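Local coordinates for zinc finger (CCCH type) motif-containing protein (Toxoplasma gondii, PDB 7NG2), which probably reads N6-methyladenosine in messenger RNA through the YTH domain described here, one part of a longer CCCH zinc-finger protein named CPSF4, at residues Lys14-Ile19 / His55-Phe60; Asn48-Thr53 / Met75-Pro80; Pro80-Gly85 / Asn97-Trp102. One frame throughout, in Å; residues are numbered along the deposited sequence.

Interaction 1: residues Lys14-Ile19 / His55-Phe60; sequences KRFFII and HVLLLF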
loop_
_atom_site.group_PDB
_atom_site.type_symbol
_atom_site.label_atom_id
_atom_site.label_comp_id
_atom_site.label_asym_id
_atom_site.label_seq_id
_atom_site.Cartn_x
_atom_site.Cartn_y
_atom_site.Cartn_z
ATOM N N LYS A 14 0.714 4.708 13.247
ATOM C CA LYS A 14 0.808 4.312 11.851
ATOM C C LYS A 14 1.237 2.862 11.751
ATOM O O LYS A 14 2.010 2.373 12.577
ATOM C CB LYS A 14 1.812 5.197 11.107
ATOM C CG LYS A 14 1.530 6.688 11.264
ATOM C CD LYS A 14 2.656 7.549 10.747
ATOM C CE LYS A 14 2.395 9.008 11.070
ATOM N NZ LYS A 14 2.710 9.357 12.464
ATOM N N ARG A 15 0.718 2.180 10.731
ATOM C CA ARG A 15 1.240 0.891 10.306
ATOM C C ARG A 15 1.410 0.939 8.800
ATOM O O ARG A 15 0.670 1.634 8.104
ATOM C CB ARG A 15 0.334 -0.272 10.738
ATOM C CG ARG A 15 0.338 -0.472 12.258
ATOM C CD ARG A 15 -0.615 -1.552 12.724
ATOM N NE ARG A 15 -0.139 -2.872 12.342
ATOM C CZ ARG A 15 -0.761 -3.994 12.667
ATOM N NH1 ARG A 15 -1.879 -3.940 13.377
ATOM N NH2 ARG A 15 -0.260 -5.157 12.291
ATOM N N PHE A 16 2.394 0.196 8.299
ATOM C CA PHE A 16 2.853 0.297 6.914
ATOM C C PHE A 16 2.935 -1.096 6.305
ATOM O O PHE A 16 3.627 -1.970 6.847
ATOM C CB PHE A 16 4.253 0.918 6.867
ATOM C CG PHE A 16 4.361 2.286 7.484
ATOM C CD1 PHE A 16 4.579 2.439 8.846
ATOM C CD2 PHE A 16 4.274 3.418 6.695
ATOM C CE1 PHE A 16 4.706 3.702 9.405
ATOM C CE2 PHE A 16 4.400 4.687 7.253
ATOM C CZ PHE A 16 4.605 4.818 8.617
ATOM N N PHE A 17 2.252 -1.302 5.187
ATOM C CA PHE A 17 2.211 -2.612 4.544
ATOM C C PHE A 17 2.599 -2.466 3.084
ATOM O O PHE A 17 2.171 -1.528 2.413
ATOM C CB PHE A 17 0.803 -3.222 4.611
ATOM C CG PHE A 17 0.337 -3.480 6.007
ATOM C CD1 PHE A 17 -0.324 -2.492 6.728
ATOM C CD2 PHE A 17 0.569 -4.705 6.616
ATOM C CE1 PHE A 17 -0.757 -2.717 8.025
ATOM C CE2 PHE A 17 0.139 -4.934 7.920
ATOM C CZ PHE A 17 -0.526 -3.934 8.623
ATOM N N ILE A 18 3.415 -3.399 2.593
ATOM C CA ILE A 18 3.766 -3.466 1.174
ATOM C C ILE A 18 2.671 -4.229 0.431
ATOM O O ILE A 18 2.223 -5.291 0.872
ATOM C CB ILE A 18 5.160 -4.093 0.988
ATOM C CG1 ILE A 18 6.195 -3.170 1.658
ATOM C CG2 ILE A 18 5.485 -4.305 -0.498
ATOM C CD1 ILE A 18 7.596 -3.691 1.751
ATOM N N ILE A 19 2.215 -3.662 -0.681
ATOM C CA ILE A 19 1.200 -4.260 -1.540
ATOM C C ILE A 19 1.865 -4.597 -2.863
ATOM O O ILE A 19 2.505 -3.739 -3.474
ATOM C CB ILE A 19 0.052 -3.267 -1.776
ATOM C CG1 ILE A 19 -0.702 -2.985 -0.475
ATOM C CG2 ILE A 19 -0.872 -3.769 -2.886
ATOM C CD1 ILE A 19 -1.453 -4.181 0.046
ATOM N N HIS A 55 -3.538 5.646 11.120
ATOM C CA HIS A 55 -3.301 5.588 9.676
ATOM C C HIS A 55 -2.706 4.251 9.285
ATOM O O HIS A 55 -1.686 3.840 9.848
ATOM C CB HIS A 55 -2.309 6.660 9.225
ATOM C CG HIS A 55 -2.725 8.051 9.563
ATOM N ND1 HIS A 55 -3.807 8.663 8.974
ATOM C CD2 HIS A 55 -2.195 8.956 10.418
ATOM C CE1 HIS A 55 -3.935 9.884 9.459
ATOM N NE2 HIS A 55 -2.964 10.089 10.334
ATOM N N VAL A 56 -3.326 3.597 8.305
ATOM C CA VAL A 56 -2.760 2.412 7.671
ATOM C C VAL A 56 -2.276 2.808 6.284
ATOM O O VAL A 56 -3.075 3.201 5.425
ATOM C CB VAL A 56 -3.781 1.266 7.611
ATOM C CG1 VAL A 56 -3.233 0.110 6.799
ATOM C CG2 VAL A 56 -4.147 0.821 9.019
ATOM N N LEU A 57 -0.963 2.709 6.068
ATOM C CA LEU A 57 -0.332 3.087 4.813
ATOM C C LEU A 57 -0.014 1.850 3.987
ATOM O O LEU A 57 0.444 0.831 4.522
ATOM C CB LEU A 57 0.956 3.876 5.062
ATOM C CG LEU A 57 0.834 5.292 5.639
ATOM C CD1 LEU A 57 -0.238 6.105 4.923
ATOM C CD2 LEU A 57 0.601 5.296 7.139
ATOM N N LEU A 58 -0.319 1.944 2.697
ATOM C CA LEU A 58 -0.112 0.874 1.730
ATOM C C LEU A 58 0.918 1.359 0.724
ATOM O O LEU A 58 0.716 2.383 0.072
ATOM C CB LEU A 58 -1.428 0.543 1.034
ATOM C CG LEU A 58 -2.581 0.258 1.995
ATOM C CD1 LEU A 58 -3.835 0.078 1.185
ATOM C CD2 LEU A 58 -2.335 -0.970 2.862
ATOM N N LEU A 59 2.016 0.620 0.599
ATOM C CA LEU A 59 3.152 1.004 -0.239
ATOM C C LEU A 59 3.134 0.078 -1.447
ATOM O O LEU A 59 3.376 -1.127 -1.309
ATOM C CB LEU A 59 4.455 0.853 0.548
ATOM C CG LEU A 59 4.754 1.935 1.608
ATOM C CD1 LEU A 59 3.695 2.058 2.716
ATOM C CD2 LEU A 59 6.141 1.714 2.217
ATOM N N PHE A 60 2.825 0.633 -2.616
ATOM C CA PHE A 60 2.506 -0.180 -3.788
ATOM C C PHE A 60 3.747 -0.499 -4.606
ATOM O O PHE A 60 4.522 0.400 -4.947
ATOM C CB PHE A 60 1.499 0.553 -4.661
ATOM C CG PHE A 60 0.104 0.557 -4.100
ATOM C CD1 PHE A 60 -0.305 1.552 -3.223
ATOM C CD2 PHE A 60 -0.801 -0.440 -4.443
ATOM C CE1 PHE A 60 -1.592 1.571 -2.709
ATOM C CE2 PHE A 60 -2.090 -0.429 -3.924
ATOM C CZ PHE A 60 -2.477 0.575 -3.052
#

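Interaction 2: residues Asn48-Thr53 / Met75-Pro80; sequences NAFTST and MSLPDP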
loop_
_atom_site.group_PDB
_atom_site.type_symbol
_atom_site.label_atom_id
_atom_site.label_comp_id
_atom_site.label_asym_id
_atom_site.label_seq_id
_atom_site.Cartn_x
_atom_site.Cartn_y
_atom_site.Cartn_z
ATOM N N ASN A 48 -7.938 -5.439 10.756
ATOM C CA ASN A 48 -7.591 -5.277 12.165
ATOM C C ASN A 48 -6.661 -4.096 12.381
ATOM O O ASN A 48 -6.750 -3.425 13.411
ATOM C CB ASN A 48 -7.007 -6.575 12.723
ATOM C CG ASN A 48 -8.053 -7.656 12.841
ATOM O OD1 ASN A 48 -9.242 -7.365 12.800
ATOM N ND2 ASN A 48 -7.625 -8.898 12.987
ATOM N N ALA A 49 -5.783 -3.821 11.416
ATOM C CA ALA A 49 -4.954 -2.624 11.491
ATOM C C ALA A 49 -5.796 -1.360 11.329
ATOM O O ALA A 49 -5.597 -0.376 12.046
ATOM C CB ALA A 49 -3.853 -2.694 10.431
ATOM N N PHE A 50 -6.750 -1.377 10.396
ATOM C CA PHE A 50 -7.547 -0.187 10.096
ATOM C C PHE A 50 -8.341 0.289 11.306
ATOM O O PHE A 50 -8.440 1.495 11.561
ATOM C CB PHE A 50 -8.502 -0.465 8.929
ATOM C CG PHE A 50 -9.394 0.700 8.591
ATOM C CD1 PHE A 50 -8.912 1.775 7.865
ATOM C CD2 PHE A 50 -10.707 0.737 9.035
ATOM C CE1 PHE A 50 -9.729 2.851 7.567
ATOM C CE2 PHE A 50 -11.525 1.810 8.744
ATOM C CZ PHE A 50 -11.045 2.867 8.012
ATOM N N THR A 51 -8.927 -0.639 12.056
ATOM C CA THR A 51 -9.747 -0.241 13.188
ATOM C C THR A 51 -8.926 0.207 14.388
ATOM O O THR A 51 -9.457 0.900 15.256
ATOM C CB THR A 51 -10.678 -1.393 13.590
ATOM O OG1 THR A 51 -9.907 -2.515 14.042
ATOM C CG2 THR A 51 -11.568 -1.823 12.418
ATOM N N SER A 52 -7.651 -0.158 14.452
ATOM C CA SER A 52 -6.846 0.030 15.652
ATOM C C SER A 52 -5.626 0.914 15.441
ATOM O O SER A 52 -4.770 0.974 16.323
ATOM C CB SER A 52 -6.396 -1.328 16.191
ATOM O OG SER A 52 -5.519 -1.953 15.265
ATOM N N THR A 53 -5.516 1.584 14.306
ATOM C CA THR A 53 -4.382 2.442 14.009
ATOM C C THR A 53 -4.921 3.734 13.430
ATOM O O THR A 53 -5.918 3.718 12.699
ATOM C CB THR A 53 -3.462 1.777 12.969
ATOM O OG1 THR A 53 -3.258 0.403 13.308
ATOM C CG2 THR A 53 -2.126 2.473 12.906
ATOM N N MET A 75 -8.767 3.664 3.559
ATOM C CA MET A 75 -9.814 4.586 3.981
ATOM C C MET A 75 -11.062 3.900 4.508
ATOM O O MET A 75 -11.903 4.569 5.118
ATOM C CB MET A 75 -10.226 5.487 2.812
ATOM C CG MET A 75 -9.087 6.301 2.204
ATOM S SD MET A 75 -8.265 7.413 3.363
ATOM C CE MET A 75 -9.577 8.580 3.707
ATOM N N SER A 76 -11.216 2.603 4.279
ATOM C CA SER A 76 -12.406 1.903 4.726
ATOM C C SER A 76 -12.062 0.443 4.942
ATOM O O SER A 76 -11.042 -0.051 4.459
ATOM C CB SER A 76 -13.547 2.015 3.697
ATOM O OG SER A 76 -13.384 1.083 2.626
ATOM N N LEU A 77 -12.952 -0.249 5.649
ATOM C CA LEU A 77 -12.905 -1.691 5.727
ATOM C C LEU A 77 -13.326 -2.283 4.383
ATOM O O LEU A 77 -13.990 -1.622 3.580
ATOM C CB LEU A 77 -13.875 -2.179 6.802
ATOM C CG LEU A 77 -13.419 -1.949 8.247
ATOM C CD1 LEU A 77 -14.527 -2.316 9.244
ATOM C CD2 LEU A 77 -12.133 -2.717 8.552
ATOM N N PRO A 78 -12.946 -3.529 4.115
ATOM C CA PRO A 78 -13.510 -4.241 2.960
ATOM C C PRO A 78 -15.031 -4.146 2.958
ATOM O O PRO A 78 -15.683 -4.323 3.987
ATOM C CB PRO A 78 -13.018 -5.678 3.167
ATOM C CG PRO A 78 -11.737 -5.511 3.961
ATOM C CD PRO A 78 -12.001 -4.359 4.878
ATOM N N ASP A 79 -15.586 -3.818 1.789
ATOM C CA ASP A 79 -16.967 -3.374 1.630
ATOM C C ASP A 79 -17.558 -4.040 0.394
ATOM O O ASP A 79 -17.172 -3.706 -0.733
ATOM C CB ASP A 79 -16.967 -1.849 1.471
ATOM C CG ASP A 79 -18.358 -1.253 1.294
ATOM O OD1 ASP A 79 -19.347 -2.009 1.248
ATOM O OD2 ASP A 79 -18.457 -0.007 1.207
ATOM N N PRO A 80 -18.501 -4.971 0.559
ATOM C CA PRO A 80 -19.052 -5.674 -0.612
ATOM C C PRO A 80 -19.745 -4.771 -1.620
ATOM O O PRO A 80 -19.929 -5.187 -2.769
ATOM C CB PRO A 80 -20.029 -6.681 0.010
ATOM C CG PRO A 80 -19.544 -6.871 1.407
ATOM C CD PRO A 80 -18.997 -5.536 1.825
#

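Interaction 3: residues Pro80-Gly85 / Asn97-Trp102; sequences PQLFPG and NFRVMW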
loop_
_atom_site.group_PDB
_atom_site.type_symbol
_atom_site.label_atom_id
_atom_site.label_comp_id
_atom_site.label_asym_id
_atom_site.label_seq_id
_atom_site.Cartn_x
_atom_site.Cartn_y
_atom_site.Cartn_z
ATOM N N PRO A 80 -18.501 -4.971 0.559
ATOM C CA PRO A 80 -19.052 -5.674 -0.612
ATOM C C PRO A 80 -19.745 -4.771 -1.620
ATOM O O PRO A 80 -19.929 -5.187 -2.769
ATOM C CB PRO A 80 -20.029 -6.681 0.010
ATOM C CG PRO A 80 -19.544 -6.871 1.407
ATOM C CD PRO A 80 -18.997 -5.536 1.825
ATOM N N GLN A 81 -20.126 -3.549 -1.246
ATOM C CA GLN A 81 -20.818 -2.650 -2.163
ATOM C C GLN A 81 -19.889 -1.668 -2.863
ATOM O O GLN A 81 -20.359 -0.836 -3.640
ATOM C CB GLN A 81 -21.931 -1.884 -1.436
ATOM C CG GLN A 81 -22.913 -2.764 -0.665
ATOM C CD GLN A 81 -23.356 -3.985 -1.452
ATOM O OE1 GLN A 81 -23.669 -3.898 -2.640
ATOM N NE2 GLN A 81 -23.377 -5.137 -0.788
ATOM N N LEU A 82 -18.586 -1.737 -2.615
ATOM C CA LEU A 82 -17.650 -0.827 -3.261
ATOM C C LEU A 82 -17.196 -1.436 -4.583
ATOM O O LEU A 82 -16.604 -2.523 -4.600
ATOM C CB LEU A 82 -16.451 -0.561 -2.357
ATOM C CG LEU A 82 -15.392 0.385 -2.920
ATOM C CD1 LEU A 82 -15.974 1.777 -3.104
ATOM C CD2 LEU A 82 -14.191 0.414 -2.004
ATOM N N PHE A 83 -17.470 -0.728 -5.685
ATOM C CA PHE A 83 -17.130 -1.134 -7.051
ATOM C C PHE A 83 -17.228 -2.642 -7.256
ATOM O O PHE A 83 -16.241 -3.283 -7.625
ATOM C CB PHE A 83 -15.765 -0.579 -7.470
ATOM C CG PHE A 83 -15.739 0.920 -7.570
ATOM C CD1 PHE A 83 -16.345 1.565 -8.636
ATOM C CD2 PHE A 83 -15.135 1.683 -6.586
ATOM C CE1 PHE A 83 -16.335 2.951 -8.724
ATOM C CE2 PHE A 83 -15.123 3.062 -6.670
ATOM C CZ PHE A 83 -15.720 3.697 -7.737
ATOM N N PRO A 84 -18.402 -3.242 -7.068
ATOM C CA PRO A 84 -18.483 -4.708 -7.137
ATOM C C PRO A 84 -18.036 -5.224 -8.498
ATOM O O PRO A 84 -18.473 -4.734 -9.541
ATOM C CB PRO A 84 -19.970 -4.990 -6.887
ATOM C CG PRO A 84 -20.469 -3.793 -6.152
ATOM C CD PRO A 84 -19.684 -2.632 -6.684
ATOM N N GLY A 85 -17.131 -6.205 -8.477
ATOM C CA GLY A 85 -16.666 -6.875 -9.679
ATOM C C GLY A 85 -15.641 -6.132 -10.503
ATOM O O GLY A 85 -15.307 -6.590 -11.600
ATOM N N ASN A 97 -13.607 -5.326 -1.803
ATOM C CA ASN A 97 -12.902 -4.093 -2.118
ATOM C C ASN A 97 -12.962 -3.116 -0.953
ATOM O O ASN A 97 -13.956 -3.029 -0.231
ATOM C CB ASN A 97 -13.540 -3.423 -3.335
ATOM C CG ASN A 97 -13.405 -4.254 -4.589
ATOM O OD1 ASN A 97 -12.464 -5.018 -4.741
ATOM N ND2 ASN A 97 -14.352 -4.102 -5.505
ATOM N N PHE A 98 -11.885 -2.360 -0.777
ATOM C CA PHE A 98 -11.864 -1.294 0.209
ATOM C C PHE A 98 -11.324 -0.020 -0.426
ATOM O O PHE A 98 -10.632 -0.053 -1.449
ATOM C CB PHE A 98 -11.065 -1.666 1.475
ATOM C CG PHE A 98 -9.644 -2.106 1.213
ATOM C CD1 PHE A 98 -8.612 -1.187 1.207
ATOM C CD2 PHE A 98 -9.343 -3.446 1.013
ATOM C CE1 PHE A 98 -7.304 -1.589 1.003
ATOM C CE2 PHE A 98 -8.038 -3.857 0.802
ATOM C CZ PHE A 98 -7.015 -2.921 0.797
ATOM N N ARG A 99 -11.678 1.111 0.177
ATOM C CA ARG A 99 -11.269 2.401 -0.355
ATOM C C ARG A 99 -9.819 2.698 0.008
ATOM O O ARG A 99 -9.362 2.410 1.122
ATOM C CB ARG A 99 -12.177 3.508 0.180
ATOM C CG ARG A 99 -13.508 3.605 -0.554
ATOM C CD ARG A 99 -14.275 4.867 -0.187
ATOM N NE ARG A 99 -14.719 4.857 1.202
ATOM C CZ ARG A 99 -14.357 5.758 2.111
ATOM N NH1 ARG A 99 -13.537 6.749 1.779
ATOM N NH2 ARG A 99 -14.815 5.667 3.352
ATOM N N VAL A 100 -9.108 3.292 -0.947
ATOM C CA VAL A 100 -7.735 3.750 -0.773
ATOM C C VAL A 100 -7.651 5.177 -1.289
ATOM O O VAL A 100 -8.252 5.514 -2.315
ATOM C CB VAL A 100 -6.745 2.856 -1.550
ATOM C CG1 VAL A 100 -5.315 3.393 -1.444
ATOM C CG2 VAL A 100 -6.813 1.436 -1.045
ATOM N N MET A 101 -6.912 6.018 -0.573
ATOM C CA MET A 101 -6.599 7.370 -1.014
ATOM C C MET A 101 -5.125 7.369 -1.393
ATOM O O MET A 101 -4.260 7.236 -0.521
ATOM C CB MET A 101 -6.874 8.361 0.118
ATOM C CG MET A 101 -6.397 9.787 -0.138
ATOM S SD MET A 101 -6.716 10.919 1.240
ATOM C CE MET A 101 -8.504 11.009 1.221
ATOM N N TRP A 102 -4.832 7.496 -2.684
ATOM C CA TRP A 102 -3.440 7.588 -3.093
ATOM C C TRP A 102 -2.865 8.918 -2.620
ATOM O O TRP A 102 -3.482 9.974 -2.792
ATOM C CB TRP A 102 -3.310 7.420 -4.608
ATOM C CG TRP A 102 -3.323 5.972 -5.021
ATOM C CD1 TRP A 102 -4.411 5.136 -5.071
ATOM C CD2 TRP A 102 -2.197 5.185 -5.427
ATOM N NE1 TRP A 102 -4.024 3.885 -5.478
ATOM C CE2 TRP A 102 -2.673 3.886 -5.707
ATOM C CE3 TRP A 102 -0.832 5.451 -5.578
ATOM C CZ2 TRP A 102 -1.835 2.863 -6.142
ATOM C CZ3 TRP A 102 -0.003 4.431 -6.013
ATOM C CH2 TRP A 102 -0.508 3.152 -6.286
HETATM O O HOH W 1 -16.240 -5.578 -2.992
#

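Interaction 1: residues Lys14-Ile19 / His55-Phe60
Arg15 O takes a hydrogen bond from Leu57 N at 2.8 Å, and the N-H points at it almost exactly, at 177°. The bond belongs to a parallel pair of strands inside the mixed sheet of the YTH domain. Lys14 pairs with His55 and the register runs unbroken to Ile19 with Phe60. Arg15, Phe17 and Ile19 each give their N-H to the other strand. Arg15 O and Phe17 O receive one in return, so the bonds run from strand to strand in turn. The axes keep a 29° twist. Phe16 and Leu57 lie side by side on one face and point the same way. The ring atom Phe16 CD2 meets Leu57 CB at 3.7 Å, and Leu59 CD1 comes to the ring edge near its plane. Helix 137-149 packs on this face through Cys144 and Leu143. The other face carries Phe17, Val56 and Leu58 and receives Leu46 and Ala49 of helix 40-52. Here Phe17 and Val56 cross obliquely, with Phe17 CD1 at 3.9 Å from Val56 CG1. Phe60 also stacks with Trp102. The polar ends turn elsewhere: Arg15 NE makes a salt bridge with Glu134, and His55 ND1 bonds to Arg73. At the far end Ile19 CG2, anti to its own backbone N, lies 3.7 Å from Phe60 CD2.

Interaction 2: residues Asn48-Thr53 / Met75-Pro80
Phe50 lays one face of its ring on the backbone of Ser76 and Leu77. Ser76 C sits 4.0 Å above the ring plane, over the centre. Leu77 N is at a similar height but offset toward the rim. The first bond of the Phe50 side chain points at the loop, and CG is set anti to the backbone N (chi1 178°). The far end of the ring reaches the Met75-Ser76 peptide: Phe50 CZ is 3.5 Å from Met75 O, and Phe50 CE1 is 3.6 Å from Ser76 N. Leu77 slants past the ring, with Leu77 CD2 at 3.8 Å from Phe50 CD2. The same methyl meets Thr51 CG2 at 4.0 Å, and those two side chains cross at about a right angle. The contact is van der Waals packing: an aromatic face on a peptide backbone, with one leucine beside it. Polar groups also bond within each segment. Ser52 OG donates to Asn48 O at 2.7 Å. Ala49 O accepts from both Thr53 OG1 and Ser52 N. Ser76 OG donates to Leu77 O and also bonds Arg99 N of strand 98-109. In the fold, this joins the last part of helix 40-52 to the loop that leaves strand 67-74. Ala49 rests on Arg15 and Phe17 of strand 14-21, Leu77 and Pro78 also touch Ser47 of helix 40-52, and Met75 packs on Arg99 and Met101 of strand 98-109.

Interaction 3: residues Pro80-Gly85 / Asn97-Trp102
A side-chain amide ties the long loop between strands 67-74 and 98-109 to the segment 97-102. In YTH domains this loop probably borders the pocket for the methylated base. Asn97 ND2 donates to Leu82 O at 2.9 Å, with an N-H...O angle of 164°. Leu82 O lies close to the plane of the amide, while the donor is tilted 23° from the carbonyl plane of Leu82. Phe83 O is also near, at 3.0 Å from Asn97 ND2, but its angle is too poor for a hydrogen bond. A water adds a second link. It accepts from Asn97 N at 2.9 Å and gives a weak, long bond to Leu82 O. Leu82 supplies the apolar half of the contact. Its first side-chain bond points toward the strand, and CG is anti to the backbone N (chi1 -180°). Leu82 CD2 presses on the strand backbone, 3.3 Å from Phe98 C, which is tight packing. It also meets Arg99 CG at 3.6 Å, the two side chains crossing at about a right angle. Val35 of strand 35-36 is a further neighbour of both Leu82 and Asn97. On the other end of the amide, Asn97 OD1 accepts from Gln91 NE2 and, weakly, from Trp87 NE1. Both ends of the buried amide are therefore used, which should fix its flip. The direct link joins two neutral groups, with no formal charge involved, so its strength should depend on keeping the amide correctly turned.

Overall arrangement
From the N terminus, strand 14-21 comes first. Helices 24-33 and 40-52 follow before strand 55-62 returns beside it, and interaction 1 closes that loop. Interaction 2 starts within it, at 48-53, and ends beyond it, at 75-80, so the two cross along the chain. They touch where Arg15 packs on Thr53 and Val56 on Ala49. Interaction 3 opens where interaction 2 ends, at the shared Pro80, and closes the loop into strand 98-109. Backbone hydrogen bonds from Met75 to Arg99 and from Asp79 to Asn97 join interactions 2 and 3. Interactions 1 and 3 meet over strand 67-74, which lies between their strands in the sheet, where Leu58 touches Phe98 and Val100.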